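Local coordinates for Tol-Pal system protein TolA (Pseudomonas aeruginosa, PDB 1LR0) that is represented here by its C-terminal periplasmic domain and probably works in the Tol-Pal system, which maintains outer membrane integrity and draws the outer membrane inward at cell division, at residues Asp31-Asn36 with Ile94-Gln99; Gly51-Val56 with Ile115-Asp120; Leu57-Pro62 with Tyr109-Ile114. One frame throughout, in Å; residues are numbered along the deposited sequence.

Contact 1: residues Asp31-Asn36 with Ile94-Gln99; sequences DDLIVN and IPEMQQ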
loop_
_atom_site.group_PDB
_atom_site.type_symbol
_atom_site.label_atom_id
_atom_site.label_comp_id
_atom_site.label_asym_id
_atom_site.label_seq_id
_atom_site.Cartn_x
_atom_site.Cartn_y
_atom_site.Cartn_z
ATOM N N ASP A 31 1.150 0.490 4.442
ATOM C CA ASP A 31 0.849 1.376 3.340
ATOM C C ASP A 31 1.892 2.492 3.336
ATOM O O ASP A 31 2.327 2.898 2.254
ATOM C CB ASP A 31 -0.576 1.959 3.346
ATOM C CG ASP A 31 -1.641 0.902 2.989
ATOM O OD1 ASP A 31 -1.265 -0.260 2.597
ATOM O OD2 ASP A 31 -2.859 1.155 3.066
ATOM N N ASP A 32 2.298 2.927 4.522
ATOM C CA ASP A 32 3.367 3.903 4.649
ATOM C C ASP A 32 4.679 3.345 4.059
ATOM O O ASP A 32 5.371 4.068 3.314
ATOM C CB ASP A 32 3.648 4.305 6.068
ATOM C CG ASP A 32 2.632 5.228 6.653
ATOM O OD1 ASP A 32 1.873 5.855 5.880
ATOM O OD2 ASP A 32 2.605 5.377 7.948
ATOM N N LEU A 33 4.997 2.104 4.413
ATOM C CA LEU A 33 6.175 1.449 3.869
ATOM C C LEU A 33 6.083 1.414 2.337
ATOM O O LEU A 33 7.004 1.790 1.658
ATOM C CB LEU A 33 6.413 0.096 4.531
ATOM C CG LEU A 33 7.571 -0.769 4.004
ATOM C CD1 LEU A 33 8.804 -0.109 4.436
ATOM C CD2 LEU A 33 7.486 -2.149 4.543
ATOM N N ILE A 34 4.956 1.025 1.780
ATOM C CA ILE A 34 4.865 0.960 0.334
ATOM C C ILE A 34 5.137 2.331 -0.253
ATOM O O ILE A 34 5.956 2.528 -1.161
ATOM C CB ILE A 34 3.496 0.482 -0.060
ATOM C CG1 ILE A 34 3.310 -0.993 0.295
ATOM C CG2 ILE A 34 3.239 0.703 -1.528
ATOM C CD1 ILE A 34 1.872 -1.453 0.089
ATOM N N VAL A 35 4.496 3.311 0.344
ATOM C CA VAL A 35 4.618 4.653 -0.171
ATOM C C VAL A 35 6.076 5.114 -0.071
ATOM O O VAL A 35 6.633 5.645 -1.049
ATOM C CB VAL A 35 3.598 5.642 0.545
ATOM C CG1 VAL A 35 4.002 7.036 0.212
ATOM C CG2 VAL A 35 2.158 5.405 -0.029
ATOM N N ASN A 36 6.730 4.867 1.054
ATOM C CA ASN A 36 8.106 5.323 1.177
ATOM C C ASN A 36 9.026 4.612 0.180
ATOM O O ASN A 36 9.894 5.222 -0.431
ATOM C CB ASN A 36 8.623 5.154 2.586
ATOM C CG ASN A 36 8.099 6.317 3.575
ATOM O OD1 ASN A 36 8.900 7.007 4.142
ATOM N ND2 ASN A 36 6.801 6.545 3.645
ATOM N N ILE A 94 8.861 -6.518 -0.905
ATOM C CA ILE A 94 8.529 -5.982 0.387
ATOM C C ILE A 94 8.395 -7.152 1.353
ATOM O O ILE A 94 7.225 -7.495 1.642
ATOM C CB ILE A 94 7.211 -5.117 0.289
ATOM C CG1 ILE A 94 7.412 -4.076 -0.821
ATOM C CG2 ILE A 94 7.049 -4.421 1.574
ATOM C CD1 ILE A 94 6.257 -3.104 -0.993
ATOM N N PRO A 95 9.524 -7.769 1.787
ATOM C CA PRO A 95 9.496 -8.989 2.658
ATOM C C PRO A 95 8.782 -8.749 4.013
ATOM O O PRO A 95 8.364 -9.638 4.768
ATOM C CB PRO A 95 10.977 -9.324 2.819
ATOM C CG PRO A 95 11.721 -8.052 2.370
ATOM C CD PRO A 95 10.877 -7.396 1.343
ATOM N N GLU A 96 8.649 -7.462 4.332
ATOM C CA GLU A 96 7.851 -7.024 5.464
ATOM C C GLU A 96 6.480 -7.618 5.374
ATOM O O GLU A 96 5.839 -7.898 6.421
ATOM C CB GLU A 96 7.800 -5.468 5.608
ATOM C CG GLU A 96 9.150 -4.829 5.914
ATOM C CD GLU A 96 10.089 -4.576 4.700
ATOM O OE1 GLU A 96 9.812 -5.047 3.576
ATOM O OE2 GLU A 96 11.103 -3.877 4.894
HETATM N N MSE A 97 5.988 -7.959 4.177
HETATM C CA MSE A 97 4.702 -8.518 4.140
HETATM C C MSE A 97 4.658 -9.848 4.832
HETATM O O MSE A 97 3.586 -10.311 5.164
HETATM C CB MSE A 97 4.227 -8.726 2.748
HETATM C CG MSE A 97 4.135 -7.483 1.969
HETATM SE SE MSE A 97 2.456 -6.493 2.583
HETATM C CE MSE A 97 3.120 -4.590 2.106
ATOM N N GLN A 98 5.800 -10.452 5.090
ATOM C CA GLN A 98 5.762 -11.821 5.622
ATOM C C GLN A 98 5.303 -11.814 7.059
ATOM O O GLN A 98 5.119 -12.853 7.647
ATOM C CB GLN A 98 7.118 -12.482 5.537
ATOM C CG GLN A 98 7.594 -12.844 4.114
ATOM C CD GLN A 98 9.039 -13.251 4.073
ATOM O OE1 GLN A 98 9.558 -13.805 5.041
ATOM N NE2 GLN A 98 9.703 -12.985 2.953
ATOM N N GLN A 99 5.119 -10.647 7.640
ATOM C CA GLN A 99 4.669 -10.502 9.015
ATOM C C GLN A 99 3.182 -10.675 9.181
ATOM O O GLN A 99 2.680 -10.804 10.301
ATOM C CB GLN A 99 5.006 -9.114 9.447
ATOM C CG GLN A 99 6.559 -8.906 9.407
ATOM C CD GLN A 99 7.019 -7.485 9.826
ATOM O OE1 GLN A 99 8.249 -7.208 9.911
ATOM N NE2 GLN A 99 6.042 -6.589 10.070
#
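Leu33 and Ile34, neighbours on helix 4-41, reach across to Ile94, Glu96 and Met97 in the loop and short 3-10 turn ahead of helix 102-108. Leu33 projects toward that turn. One methyl, CD2, does the touching: it sits against the methylene part of Glu96, 3.4 Å from CG, and comes 3.8 Å from Ile94 CG2. Glu96 runs across Leu33 at about a right angle, and a bend at chi2 (82°) lays its CD 3.6 Å from the same methyl, CD2 of Leu33.

Deeper in, Ile34 uses its long branch. Its CG1 meets CD1 of Ile94 at 3.8 Å, and its CD1 meets CE of Met97 at 3.9 Å, each pair again crossing nearly perpendicularly. In Met97, a selenomethionine, a bend at chi2 (-76°) turns the selenium, and the methyl CE beyond it ends beside Ile34. Tyr109 also touches both Ile34 and Met97, while Ile58 and Met60 bring strand 54-60 against the same pair. Carbon-to-carbon packing carries the contact, with the Glu96 carboxylate also lying against the leucine methyl, and it belongs to the hydrophobic core between the long helix and the sheet in the alpha/beta fold of the TolA-TonB C-terminal family.

Contact 2: residues Gly51-Val56 with Ile115-Asp120; sequences GMSVEV and IFKPED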
loop_
_atom_site.group_PDB
_atom_site.type_symbol
_atom_site.label_atom_id
_atom_site.label_comp_id
_atom_site.label_asym_id
_atom_site.label_seq_id
_atom_site.Cartn_x
_atom_site.Cartn_y
_atom_site.Cartn_z
ATOM N N GLY A 51 -1.054 18.114 -6.864
ATOM C CA GLY A 51 -2.485 18.064 -7.151
ATOM C C GLY A 51 -2.880 16.836 -7.913
ATOM O O GLY A 51 -4.034 16.545 -8.098
HETATM N N MSE A 52 -1.897 16.169 -8.523
HETATM C CA MSE A 52 -2.187 14.944 -9.247
HETATM C C MSE A 52 -2.268 13.732 -8.306
HETATM O O MSE A 52 -1.577 13.685 -7.247
HETATM C CB MSE A 52 -1.049 14.683 -10.340
HETATM C CG MSE A 52 -1.000 15.707 -11.469
HETATM SE SE MSE A 52 0.477 15.111 -12.663
HETATM C CE MSE A 52 0.033 16.440 -14.103
ATOM N N SER A 53 -3.022 12.701 -8.753
ATOM C CA SER A 53 -3.156 11.453 -8.043
ATOM C C SER A 53 -3.277 10.316 -8.994
ATOM O O SER A 53 -4.041 10.423 -9.942
ATOM C CB SER A 53 -4.513 11.461 -7.218
ATOM O OG SER A 53 -4.327 12.209 -6.086
ATOM N N VAL A 54 -2.498 9.262 -8.823
ATOM C CA VAL A 54 -2.695 8.065 -9.614
ATOM C C VAL A 54 -2.932 6.876 -8.694
ATOM O O VAL A 54 -2.229 6.733 -7.673
ATOM C CB VAL A 54 -1.515 7.768 -10.549
ATOM C CG1 VAL A 54 -0.178 7.540 -9.743
ATOM C CG2 VAL A 54 -1.775 6.536 -11.403
ATOM N N GLU A 55 -3.961 6.079 -8.976
ATOM C CA GLU A 55 -4.150 4.825 -8.245
ATOM C C GLU A 55 -3.506 3.670 -9.041
ATOM O O GLU A 55 -3.806 3.443 -10.198
ATOM C CB GLU A 55 -5.622 4.417 -7.932
ATOM C CG GLU A 55 -5.778 3.315 -6.895
ATOM C CD GLU A 55 -7.296 3.119 -6.685
ATOM O OE1 GLU A 55 -7.846 3.234 -7.760
ATOM O OE2 GLU A 55 -7.869 2.935 -5.601
ATOM N N VAL A 56 -2.703 2.893 -8.349
ATOM C CA VAL A 56 -2.007 1.779 -8.921
ATOM C C VAL A 56 -2.375 0.513 -8.224
ATOM O O VAL A 56 -2.345 0.474 -7.003
ATOM C CB VAL A 56 -0.445 1.985 -8.703
ATOM C CG1 VAL A 56 0.279 0.766 -9.144
ATOM C CG2 VAL A 56 0.017 3.234 -9.473
ATOM N N ILE A 115 -2.878 4.936 -3.774
ATOM C CA ILE A 115 -2.877 6.190 -4.461
ATOM C C ILE A 115 -1.572 6.843 -4.245
ATOM O O ILE A 115 -1.120 7.002 -3.124
ATOM C CB ILE A 115 -4.014 7.055 -3.894
ATOM C CG1 ILE A 115 -5.369 6.449 -4.334
ATOM C CG2 ILE A 115 -3.920 8.502 -4.427
ATOM C CD1 ILE A 115 -6.547 7.193 -3.641
ATOM N N PHE A 116 -0.962 7.243 -5.327
ATOM C CA PHE A 116 0.271 8.013 -5.281
ATOM C C PHE A 116 0.121 9.426 -5.767
ATOM O O PHE A 116 -0.566 9.641 -6.777
ATOM C CB PHE A 116 1.341 7.321 -6.152
ATOM C CG PHE A 116 1.690 5.931 -5.636
ATOM C CD1 PHE A 116 2.406 5.779 -4.479
ATOM C CD2 PHE A 116 1.295 4.786 -6.300
ATOM C CE1 PHE A 116 2.769 4.520 -4.013
ATOM C CE2 PHE A 116 1.631 3.548 -5.779
ATOM C CZ PHE A 116 2.391 3.435 -4.661
ATOM N N LYS A 117 0.800 10.384 -5.135
ATOM C CA LYS A 117 0.800 11.808 -5.521
ATOM C C LYS A 117 2.244 12.250 -5.693
ATOM O O LYS A 117 3.134 11.893 -4.881
ATOM C CB LYS A 117 0.150 12.683 -4.424
ATOM C CG LYS A 117 -1.192 12.230 -3.998
ATOM C CD LYS A 117 -1.787 13.100 -2.870
ATOM C CE LYS A 117 -3.186 12.623 -2.302
ATOM N NZ LYS A 117 -3.593 13.716 -1.262
ATOM N N PRO A 118 2.521 13.082 -6.660
ATOM C CA PRO A 118 3.903 13.554 -6.858
ATOM C C PRO A 118 4.447 14.203 -5.618
ATOM O O PRO A 118 5.621 14.025 -5.354
ATOM C CB PRO A 118 3.758 14.617 -7.955
ATOM C CG PRO A 118 2.622 14.151 -8.788
ATOM C CD PRO A 118 1.614 13.650 -7.677
ATOM N N GLU A 119 3.631 14.994 -4.905
ATOM C CA GLU A 119 4.183 15.716 -3.786
ATOM C C GLU A 119 4.550 14.748 -2.629
ATOM O O GLU A 119 5.527 14.955 -1.919
ATOM C CB GLU A 119 3.223 16.810 -3.307
ATOM C CG GLU A 119 1.861 16.317 -3.024
ATOM C CD GLU A 119 0.874 16.422 -4.225
ATOM O OE1 GLU A 119 1.215 16.087 -5.386
ATOM O OE2 GLU A 119 -0.261 16.856 -4.016
ATOM N N ASP A 120 3.789 13.666 -2.455
ATOM C CA ASP A 120 4.113 12.722 -1.432
ATOM C C ASP A 120 5.290 11.838 -1.814
ATOM O O ASP A 120 6.138 11.444 -1.003
ATOM C CB ASP A 120 2.883 11.919 -1.137
ATOM C CG ASP A 120 1.902 12.673 -0.225
ATOM O OD1 ASP A 120 2.345 13.601 0.546
ATOM O OD2 ASP A 120 0.685 12.397 -0.233
HETATM O O HOH W 1 -2.307 15.405 -5.331
#
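Val54 and Phe116 pair in antiparallel fashion: Val54 N gives a hydrogen bond to Phe116 O (2.8 Å), and Phe116 N returns one to Val54 O (2.7 Å). The next pair, Glu55 with Ile115, is non-hydrogen-bonded, and its side chains project to the other face, where CG of Glu55 lies 4.1 Å from CG1 of Ile115. The Glu55 carboxylate turns elsewhere, to Ser72.

Phe116 is worth following outward. Its CB rests 3.9 Å from CG1 of Val54, the methyl that stands between that valine's backbone N and carbonyl carbon. CG lies anti to the carbonyl carbon (chi1 -63°); from there one edge of the ring meets Val56. CD2 is 3.8 Å from CG2 of Val56, and CE2 has CB of Val56 in the ring plane. At the far end CE1 lies near CG2 of Val35 and CZ near CG2 of Ile34, both on helix 4-41, with Val38 also touching the phenylalanine.

Past the strand the two chains stay in touch. Lys117 occupies the N-cap position of helix 118-123, and the ring of Pro118 brings CD to 3.9 Å from CB of Met52. Glu119 doubles back through a bend at chi2, and its OE2 accepts from Gly51 N at 3.2 Å on the syn side, 26° out of the carboxylate plane. A water donates both to this oxygen and to Met52 O, bridging the two segments. Together these form a strand-to-helix transition at the edge of the three-stranded antiparallel sheet, with a C-terminal helix folded back against the entry to the central strand.

Contact 3: residues Leu57-Pro62 with Tyr109-Ile114; sequences LIEMLP and YRQRRI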
loop_
_atom_site.group_PDB
_atom_site.type_symbol
_atom_site.label_atom_id
_atom_site.label_comp_id
_atom_site.label_asym_id
_atom_site.label_seq_id
_atom_site.Cartn_x
_atom_site.Cartn_y
_atom_site.Cartn_z
ATOM N N LEU A 57 -2.659 -0.530 -8.999
ATOM C CA LEU A 57 -2.885 -1.880 -8.447
ATOM C C LEU A 57 -1.597 -2.595 -8.482
ATOM O O LEU A 57 -0.974 -2.731 -9.496
ATOM C CB LEU A 57 -3.919 -2.563 -9.328
ATOM C CG LEU A 57 -4.074 -4.015 -8.948
ATOM C CD1 LEU A 57 -4.886 -4.134 -7.697
ATOM C CD2 LEU A 57 -4.756 -4.682 -10.145
ATOM N N ILE A 58 -1.196 -2.887 -7.266
ATOM C CA ILE A 58 -0.025 -3.594 -6.910
ATOM C C ILE A 58 -0.359 -5.064 -6.605
ATOM O O ILE A 58 -1.191 -5.362 -5.727
ATOM C CB ILE A 58 0.611 -2.994 -5.727
ATOM C CG1 ILE A 58 0.842 -1.479 -5.854
ATOM C CG2 ILE A 58 1.926 -3.645 -5.511
ATOM C CD1 ILE A 58 1.592 -0.912 -4.673
ATOM N N GLU A 59 0.359 -5.947 -7.281
ATOM C CA GLU A 59 0.218 -7.422 -7.093
ATOM C C GLU A 59 1.477 -7.988 -6.467
ATOM O O GLU A 59 2.566 -7.747 -6.990
ATOM C CB GLU A 59 -0.039 -8.099 -8.466
ATOM C CG GLU A 59 -1.340 -7.618 -9.070
ATOM C CD GLU A 59 -1.749 -8.261 -10.384
ATOM O OE1 GLU A 59 -1.525 -9.501 -10.601
ATOM O OE2 GLU A 59 -2.313 -7.478 -11.201
HETATM N N MSE A 60 1.310 -8.729 -5.371
HETATM C CA MSE A 60 2.366 -9.328 -4.600
HETATM C C MSE A 60 2.144 -10.811 -4.283
HETATM O O MSE A 60 1.017 -11.289 -4.230
HETATM C CB MSE A 60 2.600 -8.608 -3.264
HETATM C CG MSE A 60 3.277 -7.243 -3.463
HETATM SE SE MSE A 60 3.586 -6.308 -1.832
HETATM C CE MSE A 60 1.741 -5.438 -1.866
ATOM N N LEU A 61 3.253 -11.492 -4.009
ATOM C CA LEU A 61 3.215 -12.843 -3.428
ATOM C C LEU A 61 3.377 -12.716 -1.983
ATOM O O LEU A 61 3.948 -11.748 -1.497
ATOM C CB LEU A 61 4.404 -13.669 -3.948
ATOM C CG LEU A 61 4.389 -13.872 -5.442
ATOM C CD1 LEU A 61 5.648 -14.648 -6.023
ATOM C CD2 LEU A 61 3.070 -14.532 -5.853
ATOM N N PRO A 62 2.983 -13.737 -1.228
ATOM C CA PRO A 62 3.134 -13.689 0.215
ATOM C C PRO A 62 4.559 -13.454 0.672
ATOM O O PRO A 62 4.737 -12.957 1.787
ATOM C CB PRO A 62 2.709 -15.087 0.640
ATOM C CG PRO A 62 1.862 -15.520 -0.428
ATOM C CD PRO A 62 2.343 -14.969 -1.698
ATOM N N TYR A 109 -3.407 -7.654 0.676
ATOM C CA TYR A 109 -2.118 -7.255 0.082
ATOM C C TYR A 109 -1.702 -8.017 -1.087
ATOM O O TYR A 109 -0.805 -7.585 -1.818
ATOM C CB TYR A 109 -0.985 -7.218 1.089
ATOM C CG TYR A 109 -1.082 -5.989 1.983
ATOM C CD1 TYR A 109 -1.760 -6.020 3.215
ATOM C CD2 TYR A 109 -0.595 -4.768 1.564
ATOM C CE1 TYR A 109 -1.818 -4.911 4.030
ATOM C CE2 TYR A 109 -0.738 -3.607 2.380
ATOM C CZ TYR A 109 -1.358 -3.694 3.594
ATOM O OH TYR A 109 -1.499 -2.576 4.450
ATOM N N ARG A 110 -2.364 -9.141 -1.354
ATOM C CA ARG A 110 -2.124 -9.801 -2.602
ATOM C C ARG A 110 -2.441 -8.962 -3.823
ATOM O O ARG A 110 -1.729 -9.015 -4.882
ATOM C CB ARG A 110 -2.864 -11.165 -2.640
ATOM C CG ARG A 110 -2.408 -12.035 -3.776
ATOM C CD ARG A 110 -3.040 -13.455 -3.781
ATOM N NE ARG A 110 -2.611 -14.339 -2.684
ATOM C CZ ARG A 110 -1.575 -15.228 -2.752
ATOM N NH1 ARG A 110 -0.813 -15.314 -3.821
ATOM N NH2 ARG A 110 -1.293 -16.023 -1.733
ATOM N N GLN A 111 -3.501 -8.167 -3.749
ATOM C CA GLN A 111 -3.799 -7.240 -4.798
ATOM C C GLN A 111 -4.165 -6.014 -3.978
ATOM O O GLN A 111 -5.033 -6.103 -3.129
ATOM C CB GLN A 111 -4.989 -7.667 -5.636
ATOM C CG GLN A 111 -4.697 -8.630 -6.804
ATOM C CD GLN A 111 -5.750 -8.466 -7.904
ATOM O OE1 GLN A 111 -5.451 -8.656 -9.057
ATOM N NE2 GLN A 111 -6.977 -8.069 -7.527
ATOM N N ARG A 112 -3.434 -4.922 -4.098
ATOM C CA ARG A 112 -3.736 -3.748 -3.255
ATOM C C ARG A 112 -3.692 -2.474 -4.112
ATOM O O ARG A 112 -2.712 -2.310 -4.867
ATOM C CB ARG A 112 -2.782 -3.540 -2.087
ATOM C CG ARG A 112 -3.426 -2.611 -0.982
ATOM C CD ARG A 112 -2.895 -2.675 0.393
ATOM N NE ARG A 112 -3.391 -1.640 1.312
ATOM C CZ ARG A 112 -4.530 -1.695 1.990
ATOM N NH1 ARG A 112 -5.299 -2.765 1.915
ATOM N NH2 ARG A 112 -4.854 -0.686 2.799
ATOM N N ARG A 113 -4.690 -1.586 -4.016
ATOM C CA ARG A 113 -4.662 -0.339 -4.769
ATOM C C ARG A 113 -4.177 0.757 -3.886
ATOM O O ARG A 113 -4.807 1.040 -2.846
ATOM C CB ARG A 113 -6.070 -0.023 -5.268
ATOM C CG ARG A 113 -6.578 -0.959 -6.330
ATOM C CD ARG A 113 -8.080 -0.717 -6.708
ATOM N NE ARG A 113 -8.384 -1.510 -7.875
ATOM C CZ ARG A 113 -8.519 -2.846 -7.888
ATOM N NH1 ARG A 113 -8.429 -3.567 -6.771
ATOM N NH2 ARG A 113 -8.770 -3.489 -9.032
ATOM N N ILE A 114 -3.103 1.416 -4.297
ATOM C CA ILE A 114 -2.530 2.537 -3.501
ATOM C C ILE A 114 -2.546 3.804 -4.370
ATOM O O ILE A 114 -2.289 3.748 -5.556
ATOM C CB ILE A 114 -1.088 2.172 -3.199
ATOM C CG1 ILE A 114 -0.985 0.904 -2.317
ATOM C CG2 ILE A 114 -0.390 3.274 -2.496
ATOM C CD1 ILE A 114 -1.472 1.143 -0.903
#
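Leu57 faces Arg113, Ile58 faces Arg112 and Glu59 faces Gln111 in an antiparallel pairing of the central and an outer strand of the domain's sheet, the three-stranded antiparallel sheet of the TolA-TonB C-terminal fold, strand order 2-1-3. Ile58 and Arg112 exchange both backbone hydrogen bonds, and Met60 N adds a third to Arg110 O at 3.1 Å.

On the face carrying Leu57, Glu59, Gln111 and Arg113, one leucine lies among polar side chains. CD1 of Leu57 sits over one face of the Arg113 guanidinium, offset toward the rim and 3.7 Å from NH1. Glu59 and Gln111 lie side by side and point the same way, but their carboxylate and amide planes are turned 60° apart.

The other face carries Ile58, Ile114 and Arg112. Ile58 crosses Ile114 at a slant, CD1 to CG1 3.9 Å, while Arg112 carries its guanidinium away from strand 57-60 to a salt bridge with Asp31 on helix 4-41. The hydroxyl of Tyr109 lies above that guanidinium and also bonds to Asp31, so the carboxylate holds both groups together.

Beyond the strand end, Arg110 is bent at chi3, and its guanidinium lies obliquely at the ring of Pro62, NH2 lying 3.5 Å from CG; NH2 also forms a salt bridge with Asp106. Met60 bends at chi3 as well (-88°), and its CE ends at the edge of the Tyr109 ring, 4.2 Å from CD2.

How the contacts relate
Contacts 2 and 3 are consecutive parts of one pairing, strand 54-60 with strand 111-116; their centres are about 17 Å apart, and contact 3 is nested inside the loop that contact 2 closes. Val56 N and Ile114 O join them by a probable hydrogen bond. Contact 1 packs helix 4-41 on the loop before helix 102-108, its centre about 11 Å from that of contact 3 and about 18 Å from that of contact 2. Its segments alternate along the chain with those of the other two, so early helix, central strand, loop and last strand interlock. Asp31 of contact 1 reaches Arg112 and Tyr109 of contact 3, and Ile34 and Val35 touch Phe116, tying long helix to sheet.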